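Long-range contacts in agmatine ureohydrolase (Thermoplasma volcanium GSS1, PDB 3PZL), which belongs to the manganese-dependent arginase family and probably hydrolyses agmatine to putrescine and urea: residues D45-Y50 and Y158-V163; D148-Y153 and S183-E188; R175-G180 and K196-S201. All coordinates share one frame; numbering follows the deposited sequence.

Interaction 1. Residues D45-Y50 and Y158-V163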
loop_
_atom_site.group_PDB
_atom_site.type_symbol
_atom_site.label_atom_id
_atom_site.label_comp_id
_atom_site.label_asym_id
_atom_site.label_seq_id
_atom_site.Cartn_x
_atom_site.Cartn_y
_atom_site.Cartn_z
ATOM N N ASP B 45 -12.819 19.691 0.945
ATOM C CA ASP B 45 -12.118 18.960 -0.091
ATOM C C ASP B 45 -12.807 19.074 -1.424
ATOM O O ASP B 45 -12.244 18.677 -2.446
ATOM C CB ASP B 45 -12.168 17.484 0.302
ATOM C CG ASP B 45 -10.995 16.755 -0.161
ATOM O OD1 ASP B 45 -10.290 17.354 -1.023
ATOM O OD2 ASP B 45 -10.772 15.602 0.317
ATOM N N ASN B 46 -14.039 19.576 -1.397
ATOM C CA ASN B 46 -14.979 19.363 -2.478
ATOM C C ASN B 46 -14.774 20.310 -3.651
ATOM O O ASN B 46 -15.727 20.841 -4.237
ATOM C CB ASN B 46 -16.421 19.426 -1.956
ATOM C CG ASN B 46 -17.344 18.546 -2.742
ATOM O OD1 ASN B 46 -16.984 17.413 -3.086
ATOM N ND2 ASN B 46 -18.528 19.064 -3.059
ATOM N N THR B 47 -13.519 20.515 -3.996
ATOM C CA THR B 47 -13.197 21.228 -5.215
ATOM C C THR B 47 -11.935 20.600 -5.833
ATOM O O THR B 47 -11.487 21.020 -6.910
ATOM C CB THR B 47 -13.061 22.777 -4.945
ATOM O OG1 THR B 47 -13.790 23.519 -5.923
ATOM C CG2 THR B 47 -11.642 23.240 -4.952
ATOM N N SER B 48 -11.388 19.593 -5.148
ATOM C CA SER B 48 -10.090 19.018 -5.496
ATOM C C SER B 48 -10.235 17.911 -6.516
ATOM O O SER B 48 -10.970 16.958 -6.304
ATOM C CB SER B 48 -9.377 18.461 -4.249
ATOM O OG SER B 48 -8.919 19.502 -3.404
ATOM N N SER B 49 -9.512 18.022 -7.615
ATOM C CA SER B 49 -9.759 17.111 -8.713
ATOM C C SER B 49 -8.848 15.902 -8.733
ATOM O O SER B 49 -9.333 14.765 -8.807
ATOM C CB SER B 49 -9.651 17.821 -10.046
ATOM O OG SER B 49 -9.819 16.847 -11.060
ATOM N N TYR B 50 -7.532 16.149 -8.693
ATOM C CA TYR B 50 -6.576 15.092 -8.944
ATOM C C TYR B 50 -6.493 14.014 -7.823
ATOM O O TYR B 50 -6.989 12.905 -7.991
ATOM C CB TYR B 50 -5.219 15.658 -9.325
ATOM C CG TYR B 50 -4.296 14.557 -9.777
ATOM C CD1 TYR B 50 -4.626 13.784 -10.866
ATOM C CD2 TYR B 50 -3.108 14.277 -9.110
ATOM C CE1 TYR B 50 -3.823 12.769 -11.289
ATOM C CE2 TYR B 50 -2.288 13.277 -9.542
ATOM C CZ TYR B 50 -2.675 12.503 -10.632
ATOM O OH TYR B 50 -1.898 11.470 -11.124
ATOM N N TYR B 158 -14.652 30.261 -6.290
ATOM C CA TYR B 158 -13.970 29.823 -5.090
ATOM C C TYR B 158 -13.354 28.411 -5.201
ATOM O O TYR B 158 -12.941 27.843 -4.200
ATOM C CB TYR B 158 -14.887 29.954 -3.870
ATOM C CG TYR B 158 -15.407 31.358 -3.666
ATOM C CD1 TYR B 158 -14.534 32.421 -3.404
ATOM C CD2 TYR B 158 -16.781 31.632 -3.735
ATOM C CE1 TYR B 158 -15.022 33.721 -3.223
ATOM C CE2 TYR B 158 -17.274 32.929 -3.560
ATOM C CZ TYR B 158 -16.388 33.964 -3.303
ATOM O OH TYR B 158 -16.866 35.243 -3.118
ATOM N N ASN B 159 -13.276 27.876 -6.419
ATOM C CA ASN B 159 -12.452 26.697 -6.704
ATOM C C ASN B 159 -10.997 26.892 -6.274
ATOM O O ASN B 159 -10.438 27.973 -6.494
ATOM C CB ASN B 159 -12.486 26.383 -8.195
ATOM C CG ASN B 159 -11.609 25.209 -8.564
ATOM O OD1 ASN B 159 -12.105 24.091 -8.723
ATOM N ND2 ASN B 159 -10.305 25.448 -8.703
ATOM N N HIS B 160 -10.383 25.836 -5.715
ATOM C CA HIS B 160 -9.048 25.917 -5.085
ATOM C C HIS B 160 -7.875 26.231 -6.034
ATOM O O HIS B 160 -6.714 26.302 -5.608
ATOM C CB HIS B 160 -8.754 24.663 -4.242
ATOM C CG HIS B 160 -8.273 23.485 -5.042
ATOM N ND1 HIS B 160 -8.902 23.050 -6.196
ATOM C CD2 HIS B 160 -7.233 22.641 -4.845
ATOM C CE1 HIS B 160 -8.262 21.998 -6.676
ATOM N NE2 HIS B 160 -7.248 21.729 -5.873
ATOM N N ALA B 161 -8.184 26.417 -7.311
ATOM C CA ALA B 161 -7.201 26.853 -8.283
ATOM C C ALA B 161 -7.345 28.354 -8.588
ATOM O O ALA B 161 -6.743 28.868 -9.538
ATOM C CB ALA B 161 -7.352 26.034 -9.550
ATOM N N CYS B 162 -8.143 29.049 -7.778
ATOM C CA CYS B 162 -8.440 30.457 -7.987
ATOM C C CYS B 162 -8.138 31.259 -6.735
ATOM O O CYS B 162 -8.390 32.477 -6.703
ATOM C CB CYS B 162 -9.914 30.638 -8.316
ATOM S SG CYS B 162 -10.518 29.701 -9.700
ATOM N N VAL B 163 -7.602 30.589 -5.708
ATOM C CA VAL B 163 -7.353 31.242 -4.423
ATOM C C VAL B 163 -6.576 32.571 -4.565
ATOM O O VAL B 163 -6.974 33.585 -3.991
ATOM C CB VAL B 163 -6.758 30.279 -3.349
ATOM C CG1 VAL B 163 -5.621 29.567 -3.878
ATOM C CG2 VAL B 163 -6.326 31.027 -2.098
#
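The Thr47 CG2 methyl packs beside the His160 side chain, and the two side chains run past each other in opposite directions. On its other branch, Thr47 OG1 rests 3.5 Å from Asn159 CA. His160 CG sits between its own backbone N and carbonyl carbon (chi1 81°), the crowded position. The imidazole lies beside Thr47 and Ser48 of the 45-50 loop. There Ser48 OG lies over one face of the ring, 3.7 Å above its plane and displaced toward the rim. That hydroxyl is hydrogen-bonded to Glu123, which also receives a weak bond from Thr47 N. Both loops are folded on themselves: Ser48 N bonds to Asp45 O at 3.0 Å, and a type I turn runs from Asn159 to Cys162, closed by Cys162 N to Asn159 O at 2.8 Å. The His160 side chain is about 5 Å from a manganese ion, so the contact borders the metal centre of the arginase fold. Loop 45-50 lies between strand 37-42 and helix 57-65, while 158-163 is the end of the loop between strand 138-143 and helix 163-171, with Cys162 as N-cap of that helix; the Tyr158 side chain touches helices 96-112 and 126-132.

Interaction 2. Residues D148-Y153 and S183-E188. With MN (manganese (II) ion), chain F.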
loop_
_atom_site.group_PDB
_atom_site.type_symbol
_atom_site.label_atom_id
_atom_site.label_comp_id
_atom_site.label_asym_id
_atom_site.label_seq_id
_atom_site.Cartn_x
_atom_site.Cartn_y
_atom_site.Cartn_z
ATOM N N ASP B 148 -2.401 29.774 -7.999
ATOM C CA ASP B 148 -3.824 29.489 -7.949
ATOM C C ASP B 148 -4.539 30.793 -8.313
ATOM O O ASP B 148 -5.289 31.352 -7.524
ATOM C CB ASP B 148 -4.240 28.992 -6.564
ATOM C CG ASP B 148 -3.181 28.143 -5.895
ATOM O OD1 ASP B 148 -2.582 27.253 -6.547
ATOM O OD2 ASP B 148 -2.949 28.353 -4.681
ATOM N N PHE B 149 -4.283 31.256 -9.530
ATOM C CA PHE B 149 -4.657 32.584 -9.981
ATOM C C PHE B 149 -5.400 32.355 -11.253
ATOM O O PHE B 149 -4.805 32.362 -12.313
ATOM C CB PHE B 149 -3.385 33.387 -10.266
ATOM C CG PHE B 149 -3.614 34.781 -10.776
ATOM C CD1 PHE B 149 -3.832 35.848 -9.889
ATOM C CD2 PHE B 149 -3.527 35.044 -12.141
ATOM C CE1 PHE B 149 -4.013 37.135 -10.364
ATOM C CE2 PHE B 149 -3.707 36.320 -12.619
ATOM C CZ PHE B 149 -3.955 37.370 -11.726
ATOM N N ARG B 150 -6.702 32.109 -11.139
ATOM C CA ARG B 150 -7.515 31.737 -12.269
ATOM C C ARG B 150 -8.840 32.391 -11.995
ATOM O O ARG B 150 -9.318 32.359 -10.873
ATOM C CB ARG B 150 -7.669 30.215 -12.304
ATOM C CG ARG B 150 -7.745 29.592 -13.711
ATOM C CD ARG B 150 -7.925 28.071 -13.636
ATOM N NE ARG B 150 -7.516 27.365 -14.857
ATOM C CZ ARG B 150 -6.452 26.560 -14.957
ATOM N NH1 ARG B 150 -5.647 26.350 -13.928
ATOM N NH2 ARG B 150 -6.169 25.958 -16.095
ATOM N N SER B 151 -9.441 32.997 -13.006
ATOM C CA SER B 151 -10.688 33.704 -12.768
ATOM C C SER B 151 -11.795 32.757 -12.260
ATOM O O SER B 151 -12.525 33.094 -11.327
ATOM C CB SER B 151 -11.111 34.492 -14.003
ATOM O OG SER B 151 -11.671 35.751 -13.607
ATOM N N SER B 152 -11.895 31.570 -12.863
ATOM C CA SER B 152 -12.817 30.528 -12.389
ATOM C C SER B 152 -12.421 29.121 -12.864
ATOM O O SER B 152 -11.734 28.961 -13.881
ATOM C CB SER B 152 -14.259 30.837 -12.806
ATOM O OG SER B 152 -15.159 29.947 -12.185
ATOM N N TYR B 153 -12.856 28.100 -12.128
ATOM C CA TYR B 153 -12.602 26.720 -12.534
ATOM C C TYR B 153 -13.783 25.825 -12.203
ATOM O O TYR B 153 -14.316 25.866 -11.086
ATOM C CB TYR B 153 -11.346 26.224 -11.859
ATOM C CG TYR B 153 -10.678 25.059 -12.514
ATOM C CD1 TYR B 153 -10.436 25.036 -13.894
ATOM C CD2 TYR B 153 -10.226 23.978 -11.736
ATOM C CE1 TYR B 153 -9.788 23.939 -14.491
ATOM C CE2 TYR B 153 -9.574 22.896 -12.310
ATOM C CZ TYR B 153 -9.361 22.881 -13.678
ATOM O OH TYR B 153 -8.717 21.801 -14.211
ATOM N N SER B 183 4.188 25.916 -12.110
ATOM C CA SER B 183 3.070 25.403 -12.909
ATOM C C SER B 183 2.015 26.501 -13.069
ATOM O O SER B 183 1.330 26.873 -12.101
ATOM C CB SER B 183 2.465 24.136 -12.243
ATOM O OG SER B 183 1.205 23.750 -12.788
ATOM N N VAL B 184 1.892 27.022 -14.292
ATOM C CA VAL B 184 1.011 28.161 -14.571
ATOM C C VAL B 184 0.261 27.934 -15.853
ATOM O O VAL B 184 0.836 27.509 -16.835
ATOM C CB VAL B 184 1.804 29.491 -14.703
ATOM C CG1 VAL B 184 0.848 30.707 -14.931
ATOM C CG2 VAL B 184 2.700 29.717 -13.480
ATOM N N SER B 185 -1.035 28.211 -15.831
ATOM C CA SER B 185 -1.861 28.141 -17.030
ATOM C C SER B 185 -1.777 29.460 -17.807
ATOM O O SER B 185 -1.974 30.548 -17.246
ATOM C CB SER B 185 -3.297 27.815 -16.628
ATOM O OG SER B 185 -4.238 28.714 -17.212
ATOM N N ARG B 186 -1.487 29.361 -19.101
ATOM C CA ARG B 186 -1.364 30.545 -19.989
ATOM C C ARG B 186 -2.454 31.627 -19.838
ATOM O O ARG B 186 -2.180 32.827 -19.970
ATOM C CB ARG B 186 -1.316 30.091 -21.434
ATOM C CG ARG B 186 -2.457 29.153 -21.771
ATOM C CD ARG B 186 -3.426 29.803 -22.757
ATOM N NE ARG B 186 -2.723 30.187 -23.985
ATOM C CZ ARG B 186 -3.305 30.770 -25.023
ATOM N NH1 ARG B 186 -2.582 31.085 -26.097
ATOM N NH2 ARG B 186 -4.606 31.038 -24.992
ATOM N N GLU B 187 -3.678 31.188 -19.563
ATOM C CA GLU B 187 -4.791 32.083 -19.334
ATOM C C GLU B 187 -4.516 33.009 -18.163
ATOM O O GLU B 187 -4.954 34.161 -18.152
ATOM C CB GLU B 187 -6.027 31.274 -19.067
ATOM C CG GLU B 187 -6.187 30.187 -20.090
ATOM C CD GLU B 187 -7.308 29.250 -19.744
ATOM O OE1 GLU B 187 -7.570 29.091 -18.522
ATOM O OE2 GLU B 187 -7.927 28.692 -20.691
ATOM N N GLU B 188 -3.769 32.506 -17.186
ATOM C CA GLU B 188 -3.326 33.320 -16.054
ATOM C C GLU B 188 -2.158 34.203 -16.470
ATOM O O GLU B 188 -2.201 35.416 -16.273
ATOM C CB GLU B 188 -2.901 32.437 -14.886
ATOM C CG GLU B 188 -3.749 31.175 -14.691
ATOM C CD GLU B 188 -3.143 30.195 -13.669
ATOM O OE1 GLU B 188 -3.500 29.007 -13.697
ATOM O OE2 GLU B 188 -2.320 30.609 -12.837
HETATM MN MN MN F . -3.250 26.305 -4.047
#
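Arg150 NH1 and Glu188 OE1 form a salt bridge at 3.4 Å, joining the metal-binding loop of the arginase fold to the first turn of helix 186-189. The loop follows strand 138-143 and carries the ligands Asp144, His146 and Asp148. The oxygen lies well out of the guanidinium plane, and the two flat groups are turned 64° apart, so the attraction is between charges without an N-H aimed at OE1. Each group has a further partner: Arg150 NH1 also forms a salt bridge with Glu69 of a neighbouring subunit, and Glu188 OE2 is hydrogen-bonded to Ser147 OG. Glu188 OE1 takes a weak bond from the backbone N of Ser185, the N-cap residue, while Glu188 N donates to Ser185 O at 2.7 Å. Glu187 adds a looser opposite charge, its OE1 4.1 Å from Arg150 NE. The Arg150 chain is extended from CG to NE, and its guanidinium lies between two groups: Ser185 OG is 3.5 Å above one face and Tyr153 CE1 is 4.0 Å above the opposite one, both displaced toward the rim. At the start of the loop, Asp148 points away from the helix and binds manganese through OD2 at 2.2 Å, sharing the ion with His124, Asp144 and Asp229. Phe149 has CG anti to its backbone N (chi1 179°), and its ring presents an edge to the helix: Glu188 CB lies at that edge, in the ring plane, 3.8 Å from Phe149 CD2.

Interaction 3. Residues R175-G180 and K196-S201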
loop_
_atom_site.group_PDB
_atom_site.type_symbol
_atom_site.label_atom_id
_atom_site.label_comp_id
_atom_site.label_asym_id
_atom_site.label_seq_id
_atom_site.Cartn_x
_atom_site.Cartn_y
_atom_site.Cartn_z
ATOM N N ARG B 175 0.299 43.602 -2.338
ATOM C CA ARG B 175 -0.011 43.029 -1.056
ATOM C C ARG B 175 0.278 41.520 -0.929
ATOM O O ARG B 175 0.264 40.981 0.173
ATOM C CB ARG B 175 -1.461 43.371 -0.719
ATOM C CG ARG B 175 -1.614 44.757 -0.107
ATOM C CD ARG B 175 -1.941 44.658 1.371
ATOM N NE ARG B 175 -3.343 45.019 1.607
ATOM C CZ ARG B 175 -4.139 44.530 2.569
ATOM N NH1 ARG B 175 -3.709 43.609 3.427
ATOM N NH2 ARG B 175 -5.401 44.952 2.656
ATOM N N ILE B 176 0.580 40.861 -2.048
ATOM C CA ILE B 176 0.615 39.396 -2.149
ATOM C C ILE B 176 1.883 38.897 -2.850
ATOM O O ILE B 176 2.252 39.389 -3.907
ATOM C CB ILE B 176 -0.636 38.860 -2.936
ATOM C CG1 ILE B 176 -1.952 39.238 -2.235
ATOM C CG2 ILE B 176 -0.576 37.337 -3.156
ATOM C CD1 ILE B 176 -3.178 39.167 -3.115
ATOM N N THR B 177 2.520 37.897 -2.257
ATOM C CA THR B 177 3.663 37.206 -2.817
ATOM C C THR B 177 3.392 35.711 -2.760
ATOM O O THR B 177 2.825 35.218 -1.791
ATOM C CB THR B 177 4.853 37.421 -1.913
ATOM O OG1 THR B 177 4.820 38.771 -1.428
ATOM C CG2 THR B 177 6.171 37.106 -2.624
ATOM N N SER B 178 3.831 34.967 -3.766
ATOM C CA SER B 178 3.686 33.506 -3.746
ATOM C C SER B 178 4.954 32.828 -4.243
ATOM O O SER B 178 5.395 33.083 -5.352
ATOM C CB SER B 178 2.494 33.090 -4.591
ATOM O OG SER B 178 2.153 31.746 -4.352
ATOM N N ILE B 179 5.548 31.983 -3.413
ATOM C CA ILE B 179 6.866 31.431 -3.681
ATOM C C ILE B 179 6.888 29.939 -3.980
ATOM O O ILE B 179 6.199 29.134 -3.319
ATOM C CB ILE B 179 7.801 31.671 -2.489
ATOM C CG1 ILE B 179 7.919 33.163 -2.208
ATOM C CG2 ILE B 179 9.187 31.089 -2.769
ATOM C CD1 ILE B 179 8.941 33.482 -1.143
ATOM N N GLY B 180 7.713 29.565 -4.956
ATOM C CA GLY B 180 7.907 28.150 -5.314
ATOM C C GLY B 180 7.242 27.776 -6.625
ATOM O O GLY B 180 7.421 26.672 -7.134
ATOM N N LYS B 196 0.383 41.916 -11.120
ATOM C CA LYS B 196 0.005 42.611 -9.880
ATOM C C LYS B 196 0.252 41.781 -8.616
ATOM O O LYS B 196 -0.008 42.224 -7.490
ATOM C CB LYS B 196 -1.441 43.114 -9.928
ATOM C CG LYS B 196 -1.649 44.293 -10.877
ATOM C CD LYS B 196 -3.134 44.573 -11.075
ATOM C CE LYS B 196 -3.343 45.656 -12.133
ATOM N NZ LYS B 196 -4.817 45.802 -12.425
ATOM N N VAL B 197 0.768 40.577 -8.813
ATOM C CA VAL B 197 1.181 39.719 -7.712
ATOM C C VAL B 197 2.623 39.358 -7.943
ATOM O O VAL B 197 3.069 39.203 -9.090
ATOM C CB VAL B 197 0.321 38.400 -7.584
ATOM C CG1 VAL B 197 1.016 37.377 -6.716
ATOM C CG2 VAL B 197 -1.106 38.694 -7.045
ATOM N N SER B 198 3.348 39.225 -6.843
ATOM C CA SER B 198 4.728 38.783 -6.894
ATOM C C SER B 198 4.792 37.251 -6.924
ATOM O O SER B 198 4.377 36.586 -5.974
ATOM C CB SER B 198 5.485 39.351 -5.692
ATOM O OG SER B 198 6.837 39.601 -6.016
ATOM N N PHE B 199 5.279 36.694 -8.030
ATOM C CA PHE B 199 5.405 35.244 -8.141
ATOM C C PHE B 199 6.877 34.901 -8.204
ATOM O O PHE B 199 7.604 35.408 -9.051
ATOM C CB PHE B 199 4.697 34.699 -9.395
ATOM C CG PHE B 199 3.191 34.707 -9.315
ATOM C CD1 PHE B 199 2.439 35.576 -10.102
ATOM C CD2 PHE B 199 2.511 33.818 -8.472
ATOM C CE1 PHE B 199 1.041 35.569 -10.032
ATOM C CE2 PHE B 199 1.109 33.817 -8.397
ATOM C CZ PHE B 199 0.378 34.682 -9.179
ATOM N N ILE B 200 7.322 34.034 -7.312
ATOM C CA ILE B 200 8.700 33.630 -7.324
ATOM C C ILE B 200 8.786 32.142 -7.598
ATOM O O ILE B 200 8.242 31.295 -6.845
ATOM C CB ILE B 200 9.383 34.047 -6.035
ATOM C CG1 ILE B 200 9.395 35.562 -5.970
ATOM C CG2 ILE B 200 10.817 33.542 -5.974
ATOM C CD1 ILE B 200 9.287 36.083 -4.586
ATOM N N SER B 201 9.463 31.834 -8.703
ATOM C CA SER B 201 9.583 30.474 -9.185
ATOM C C SER B 201 10.491 29.639 -8.291
ATOM O O SER B 201 11.479 30.149 -7.786
ATOM C CB SER B 201 10.109 30.471 -10.628
ATOM O OG SER B 201 11.512 30.696 -10.655
#
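Ile200 reaches across to strand 176-180 with its CD1 methyl, which lies 3.8 Å from Thr177 CG2 and 4.0 Å from Ile179 CG1. Ile179 and Ile200 lie side by side and point the same way, on the face of the sheet that also carries Thr177 and Ser198. The two strands are parallel, their directions only 7° apart, and Thr177, Ser178 and Ile179 are paired with Ser198, Phe199 and Ile200. Four backbone bonds hold this register. Ser198 N donates to Ile176 O, Ser178 N to Ser198 O at 2.8 Å, Ile200 N to Ser178 O in a nearly straight bond (174° at the hydrogen), and Gly180 N to Ile200 O. At Gly180 the backbone angles would jam a CB against the carbonyl oxygen of Ile179. On the other face, Ser178 CB is 3.9 Å from Phe199 CD2. Val197 has CG1 anti to its backbone N (chi1 164°); this methyl meets Ile176 CG2 at 3.9 Å and lies 3.7 Å above the Phe199 ring plane, toward the rim. An alanine here removes both methyls and would probably open a gap beside Ile176 and leave one face of the Phe199 ring without its CG1 neighbour. Phe199 also stacks on Phe194. The pair belongs to a beta-alpha-beta unit in which helix 186-189 falls between the strands. Strand 176-180 is bonded along its other edge to strand 138-143, and 198-201 is the outermost strand of this chain's parallel sheet. Helix 163-171 packs on Ile176 and Val197, whereas helix 202-220, N-capped by Ser201, packs on Ile179 and Ile200.

Overall arrangement
The three contacts spread outward from the manganese pair. Interactions 1 and 2 have centres 12 Å apart and touch directly, since 148-153 and 158-163 are parts of one loop: Val163 packs on Asp148, Cys162 and Ala161 on Arg150, and Asn159 on Tyr153. Interaction 2 supplies the ligand Asp148, whereas in interaction 1 the His160 side chain only lies near, about 5 Å from a manganese ion. Interaction 3 lies at the edge of the parallel sheet, 14 Å from interaction 2 between centres, and meets it where Phe149 CB is 4.1 Å from Phe199 CZ. Interactions 1 and 3 do not touch, their nearest atoms being about 7 Å apart. The side chain of Ser178 nevertheless lies about 8 Å from a manganese ion.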